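Local coordinates for formiminotetrahydrofolate cyclodeaminase (Thermotoga maritima, PDB 1O5H), which probably catalyses the cyclising deamination of 5-formiminotetrahydrofolate to 5,10-methenyltetrahydrofolate, with release of ammonia, at residues 90-95 with 118-123; 30-35 with 94-99. One frame throughout, in Å; residues are numbered along the deposited sequence.

Contact 1 (90-95 with 118-123)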
loop_
_atom_site.group_PDB
_atom_site.type_symbol
_atom_site.label_atom_id
_atom_site.label_comp_id
_atom_site.label_asym_id
_atom_site.label_seq_id
_atom_site.Cartn_x
_atom_site.Cartn_y
_atom_site.Cartn_z
ATOM N N LYS A 90 -11.545 10.146 -5.877
ATOM C CA LYS A 90 -12.645 10.589 -6.758
ATOM C C LYS A 90 -12.100 11.580 -7.781
ATOM O O LYS A 90 -12.307 11.414 -8.985
ATOM C CB LYS A 90 -13.748 11.245 -5.908
ATOM C CG LYS A 90 -15.105 11.559 -6.536
ATOM C CD LYS A 90 -15.946 12.236 -5.419
ATOM C CE LYS A 90 -17.206 13.039 -5.821
ATOM N NZ LYS A 90 -18.181 12.440 -6.778
ATOM N N LYS A 91 -11.384 12.597 -7.294
ATOM C CA LYS A 91 -10.810 13.610 -8.170
ATOM C C LYS A 91 -9.937 12.976 -9.225
ATOM O O LYS A 91 -10.056 13.325 -10.386
ATOM C CB LYS A 91 -9.994 14.630 -7.393
ATOM C CG LYS A 91 -10.805 15.689 -6.702
ATOM C CD LYS A 91 -10.073 17.013 -6.781
ATOM C CE LYS A 91 -10.956 18.175 -6.326
ATOM N NZ LYS A 91 -10.722 18.457 -4.888
ATOM N N ASP A 92 -9.067 12.041 -8.833
ATOM C CA ASP A 92 -8.146 11.401 -9.775
ATOM C C ASP A 92 -8.892 10.809 -10.959
ATOM O O ASP A 92 -8.431 10.906 -12.094
ATOM C CB ASP A 92 -7.336 10.310 -9.090
ATOM C CG ASP A 92 -6.350 9.600 -10.038
ATOM O OD1 ASP A 92 -5.189 10.062 -10.136
ATOM O OD2 ASP A 92 -6.633 8.550 -10.679
HETATM N N MSE A 93 -10.048 10.210 -10.698
HETATM C CA MSE A 93 -10.826 9.591 -11.760
HETATM C C MSE A 93 -11.523 10.633 -12.566
HETATM O O MSE A 93 -11.591 10.533 -13.777
HETATM C CB MSE A 93 -11.825 8.608 -11.192
HETATM C CG MSE A 93 -11.169 7.707 -10.156
HETATM SE SE MSE A 93 -12.369 6.417 -9.311
HETATM C CE MSE A 93 -11.459 6.206 -7.531
ATOM N N GLU A 94 -12.017 11.652 -11.894
ATOM C CA GLU A 94 -12.602 12.774 -12.591
ATOM C C GLU A 94 -11.566 13.498 -13.429
ATOM O O GLU A 94 -11.823 13.849 -14.575
ATOM C CB GLU A 94 -13.223 13.736 -11.603
ATOM C CG GLU A 94 -14.408 13.162 -10.853
ATOM C CD GLU A 94 -14.958 14.143 -9.842
ATOM O OE1 GLU A 94 -14.554 15.326 -9.889
ATOM O OE2 GLU A 94 -15.781 13.733 -8.993
ATOM N N ALA A 95 -10.388 13.709 -12.859
ATOM C CA ALA A 95 -9.345 14.446 -13.547
ATOM C C ALA A 95 -8.948 13.738 -14.826
ATOM O O ALA A 95 -8.700 14.391 -15.845
ATOM C CB ALA A 95 -8.148 14.644 -12.649
ATOM N N ALA A 118 -2.561 16.922 -12.687
ATOM C CA ALA A 118 -1.296 16.794 -12.017
ATOM C C ALA A 118 -1.398 17.184 -10.539
ATOM O O ALA A 118 -0.641 16.688 -9.718
ATOM C CB ALA A 118 -0.283 17.636 -12.733
ATOM N N SER A 119 -2.346 18.051 -10.201
ATOM C CA SER A 119 -2.461 18.558 -8.832
ATOM C C SER A 119 -2.975 17.494 -7.918
ATOM O O SER A 119 -2.709 17.528 -6.712
ATOM C CB SER A 119 -3.408 19.758 -8.741
ATOM O OG SER A 119 -2.882 20.838 -9.476
ATOM N N VAL A 120 -3.739 16.562 -8.473
ATOM C CA VAL A 120 -4.385 15.579 -7.631
ATOM C C VAL A 120 -3.366 14.736 -6.873
ATOM O O VAL A 120 -3.363 14.786 -5.633
ATOM C CB VAL A 120 -5.378 14.719 -8.384
ATOM C CG1 VAL A 120 -5.866 13.595 -7.490
ATOM C CG2 VAL A 120 -6.521 15.578 -8.851
ATOM N N PRO A 121 -2.464 14.024 -7.568
ATOM C CA PRO A 121 -1.451 13.227 -6.847
ATOM C C PRO A 121 -0.573 14.115 -5.980
ATOM O O PRO A 121 -0.223 13.731 -4.874
ATOM C CB PRO A 121 -0.649 12.532 -7.951
ATOM C CG PRO A 121 -1.019 13.197 -9.246
ATOM C CD PRO A 121 -2.301 13.927 -9.027
HETATM N N MSE A 122 -0.267 15.315 -6.455
HETATM C CA MSE A 122 0.451 16.282 -5.646
HETATM C C MSE A 122 -0.229 16.422 -4.291
HETATM O O MSE A 122 0.424 16.325 -3.252
HETATM C CB MSE A 122 0.521 17.628 -6.376
HETATM C CG MSE A 122 1.568 18.593 -5.839
HETATM SE SE MSE A 122 3.354 17.860 -5.399
HETATM C CE MSE A 122 3.861 17.331 -7.046
ATOM N N ASP A 123 -1.547 16.608 -4.310
ATOM C CA ASP A 123 -2.308 16.748 -3.072
ATOM C C ASP A 123 -2.220 15.499 -2.227
ATOM O O ASP A 123 -1.982 15.594 -1.026
ATOM C CB ASP A 123 -3.738 17.185 -3.346
ATOM C CG ASP A 123 -3.805 18.654 -3.765
ATOM O OD1 ASP A 123 -2.786 19.357 -3.547
ATOM O OD2 ASP A 123 -4.798 19.204 -4.314
#
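Every touch across this contact involves V120: its two methyls bear on a patch of the facing helix made by K91, D92 and A95. The segments run nearly antiparallel, with a signed crossing angle of -163°. Their local axes are 9.2 Å apart. The backbones come nearest at D92 and V120, whose CA atoms are 6.0 Å apart. With chi1 at 172°, CG1 lies opposite the backbone N of V120 and CG2 lies beside it, and the two branches part company on the neighbouring helix. CG1 comes up against the backbone of D92, 3.8 Å from its N, and also meets its CB; D92 offers these atoms rather than its carboxylate. CG2 touches CB of K91 at 3.9 Å and reaches CB of A95 more loosely, at 4.2 Å. The close part is small, methyl against backbone and CB atoms, and no hydrogen bond links the segments.

The solvent side is another matter. The K91 side chain sets out toward V120 but bends at chi2 and carries its amine away. K91 NZ ends 6.0 Å from D123 OD2, too far for a salt bridge, so any attraction between these charges is probably weak. Farther round helix 68-100, K90 NZ and E94 OE2 form a long, weak ion pair at 3.5 Å, directed away from V120.

P121 has no N-H to bond back to the preceding turn, and helix 107-141 is kinked there, right after V120. On its other flanks this helix is covered by helix 147-172, against A118, P121 and M122, and by helix 178-206, against A118 and M122. Helix 68-100 meets helix 36-56 through D92 and the selenomethionine M93, both resting on A38.

Contact 2 (30-35 with 94-99)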
loop_
_atom_site.group_PDB
_atom_site.type_symbol
_atom_site.label_atom_id
_atom_site.label_comp_id
_atom_site.label_asym_id
_atom_site.label_seq_id
_atom_site.Cartn_x
_atom_site.Cartn_y
_atom_site.Cartn_z
ATOM N N ARG A 30 -10.978 -3.485 -17.650
ATOM C CA ARG A 30 -10.375 -2.922 -18.848
ATOM C C ARG A 30 -10.844 -1.468 -19.079
ATOM O O ARG A 30 -11.144 -1.060 -20.194
ATOM C CB ARG A 30 -10.692 -3.839 -20.023
ATOM C CG ARG A 30 -9.545 -4.021 -20.980
ATOM C CD ARG A 30 -9.749 -3.320 -22.307
ATOM N NE ARG A 30 -8.787 -3.776 -23.302
ATOM C CZ ARG A 30 -8.410 -3.061 -24.341
ATOM N NH1 ARG A 30 -8.909 -1.841 -24.520
ATOM N NH2 ARG A 30 -7.524 -3.559 -25.193
ATOM N N LYS A 31 -10.915 -0.706 -17.997
ATOM C CA LYS A 31 -11.281 0.691 -18.028
ATOM C C LYS A 31 -10.124 1.466 -17.374
ATOM O O LYS A 31 -9.412 0.920 -16.538
ATOM C CB LYS A 31 -12.586 0.896 -17.250
ATOM N N PRO A 32 -9.909 2.725 -17.740
ATOM C CA PRO A 32 -8.872 3.495 -17.080
ATOM C C PRO A 32 -9.365 4.297 -15.868
ATOM O O PRO A 32 -8.597 5.113 -15.377
ATOM C CB PRO A 32 -8.438 4.461 -18.183
ATOM C CG PRO A 32 -9.705 4.754 -18.934
ATOM C CD PRO A 32 -10.593 3.521 -18.783
ATOM N N THR A 33 -10.608 4.077 -15.399
ATOM C CA THR A 33 -11.276 5.002 -14.441
ATOM C C THR A 33 -10.506 5.062 -13.148
ATOM O O THR A 33 -9.969 6.140 -12.876
ATOM C CB THR A 33 -12.817 4.725 -14.175
ATOM O OG1 THR A 33 -13.556 4.708 -15.408
ATOM C CG2 THR A 33 -13.487 5.892 -13.383
ATOM N N PRO A 34 -10.428 3.969 -12.351
ATOM C CA PRO A 34 -9.556 3.979 -11.150
ATOM C C PRO A 34 -8.167 3.449 -11.524
ATOM O O PRO A 34 -8.004 2.273 -11.834
ATOM C CB PRO A 34 -10.289 3.068 -10.160
ATOM C CG PRO A 34 -11.255 2.254 -11.011
ATOM C CD PRO A 34 -11.142 2.681 -12.481
ATOM N N GLY A 35 -7.187 4.343 -11.556
ATOM C CA GLY A 35 -5.809 3.979 -11.887
ATOM C C GLY A 35 -4.918 3.960 -10.657
ATOM O O GLY A 35 -5.403 4.001 -9.512
ATOM N N GLU A 94 -12.017 11.652 -11.894
ATOM C CA GLU A 94 -12.602 12.774 -12.591
ATOM C C GLU A 94 -11.566 13.498 -13.429
ATOM O O GLU A 94 -11.823 13.849 -14.575
ATOM C CB GLU A 94 -13.223 13.736 -11.603
ATOM C CG GLU A 94 -14.408 13.162 -10.853
ATOM C CD GLU A 94 -14.958 14.143 -9.842
ATOM O OE1 GLU A 94 -14.554 15.326 -9.889
ATOM O OE2 GLU A 94 -15.781 13.733 -8.993
ATOM N N ALA A 95 -10.388 13.709 -12.859
ATOM C CA ALA A 95 -9.345 14.446 -13.547
ATOM C C ALA A 95 -8.948 13.738 -14.826
ATOM O O ALA A 95 -8.700 14.391 -15.845
ATOM C CB ALA A 95 -8.148 14.644 -12.649
ATOM N N PHE A 96 -8.910 12.408 -14.769
ATOM C CA PHE A 96 -8.535 11.598 -15.928
ATOM C C PHE A 96 -9.569 11.681 -17.021
ATOM O O PHE A 96 -9.216 11.748 -18.183
ATOM C CB PHE A 96 -8.324 10.131 -15.564
ATOM C CG PHE A 96 -7.702 9.318 -16.669
ATOM C CD1 PHE A 96 -8.448 8.964 -17.807
ATOM C CD2 PHE A 96 -6.355 8.900 -16.571
ATOM C CE1 PHE A 96 -7.869 8.214 -18.843
ATOM C CE2 PHE A 96 -5.754 8.135 -17.597
ATOM C CZ PHE A 96 -6.517 7.793 -18.738
ATOM N N GLU A 97 -10.845 11.649 -16.648
ATOM C CA GLU A 97 -11.929 11.788 -17.623
ATOM C C GLU A 97 -11.806 13.105 -18.340
ATOM O O GLU A 97 -11.806 13.146 -19.557
ATOM C CB GLU A 97 -13.314 11.736 -16.969
ATOM C CG GLU A 97 -13.584 10.521 -16.093
ATOM C CD GLU A 97 -13.799 9.224 -16.866
ATOM O OE1 GLU A 97 -13.771 9.240 -18.117
ATOM O OE2 GLU A 97 -14.005 8.177 -16.203
ATOM N N LYS A 98 -11.704 14.178 -17.571
ATOM C CA LYS A 98 -11.565 15.515 -18.105
ATOM C C LYS A 98 -10.374 15.682 -19.070
ATOM O O LYS A 98 -10.534 16.255 -20.136
ATOM C CB LYS A 98 -11.487 16.496 -16.957
ATOM C CG LYS A 98 -11.753 17.898 -17.357
ATOM C CD LYS A 98 -11.437 18.862 -16.233
ATOM C CE LYS A 98 -11.798 20.286 -16.645
ATOM N NZ LYS A 98 -11.701 21.238 -15.504
ATOM N N VAL A 99 -9.196 15.171 -18.715
ATOM C CA VAL A 99 -8.038 15.182 -19.634
ATOM C C VAL A 99 -8.301 14.380 -20.920
ATOM O O VAL A 99 -8.147 14.908 -22.019
ATOM C CB VAL A 99 -6.729 14.694 -18.948
ATOM C CG1 VAL A 99 -5.658 14.276 -19.980
ATOM C CG2 VAL A 99 -6.187 15.769 -18.022
#
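P32 and T33, in a loop without regular structure, lie against F96 and E97 on the last turns of helix 68-100. The backbones stay well apart, T33 CA and F96 CA being the nearest pair at 7.3 Å, and no hydrogen bond joins them, so side chains do most of the bridging.

F96 spans most of the gap. Its CG stands opposite the backbone N (chi1 -170°), which sends the ring out toward the loop, where the F96 and P32 side chains cross at about a right angle. The outer end of the phenyl ring does the touching: CE1 is 3.9 Å from P32 CB and is also in contact with P32 CG, while CZ meets the same CB. The carbonyl oxygen P32 O lies over one face of the ring, giving F96 a polar neighbour beside its apolar one.

E97 supplies the second, looser touch. A bend at chi2 (-73°) swings its carboxylate back to T33, where OE2 is 3.6 Å from T33 OG1 and 3.7 Å from T33 CG2. At that separation the hydroxyl and carboxylate are neighbours in van der Waals contact rather than hydrogen-bonded partners. This is a surface contact.

At the far end of the loop, R30 NH2 makes a weak hydrogen bond to R59 O of the second subunit. Deeper in, P34 packs on M26 and V27 of helix 20-28. The arrangement is a helix-to-helix connection laid against a third helix: the loop leaves helix 20-28, brushes helix 68-100, and reaches G35, the N-cap residue of helix 36-56, in an all-helical fold.

In the fold
Contacts 1 and 2 use overlapping segments of helix 68-100, sharing E94 and A95, with centres about 10 Å apart. Contact 1 faces helix 107-141 and is partly buried; contact 2 faces the 30-35 loop and lies at the surface, its centre about 19 Å from that of the chain against about 12 Å between the same centres for contact 1. One helix thus has a helical partner on one flank and an interhelical loop on another. The selenomethionine M93 links the two contacts directly: its CG is 3.4 Å from T33 O, and its SE packs on P34 CB at 4.0 Å.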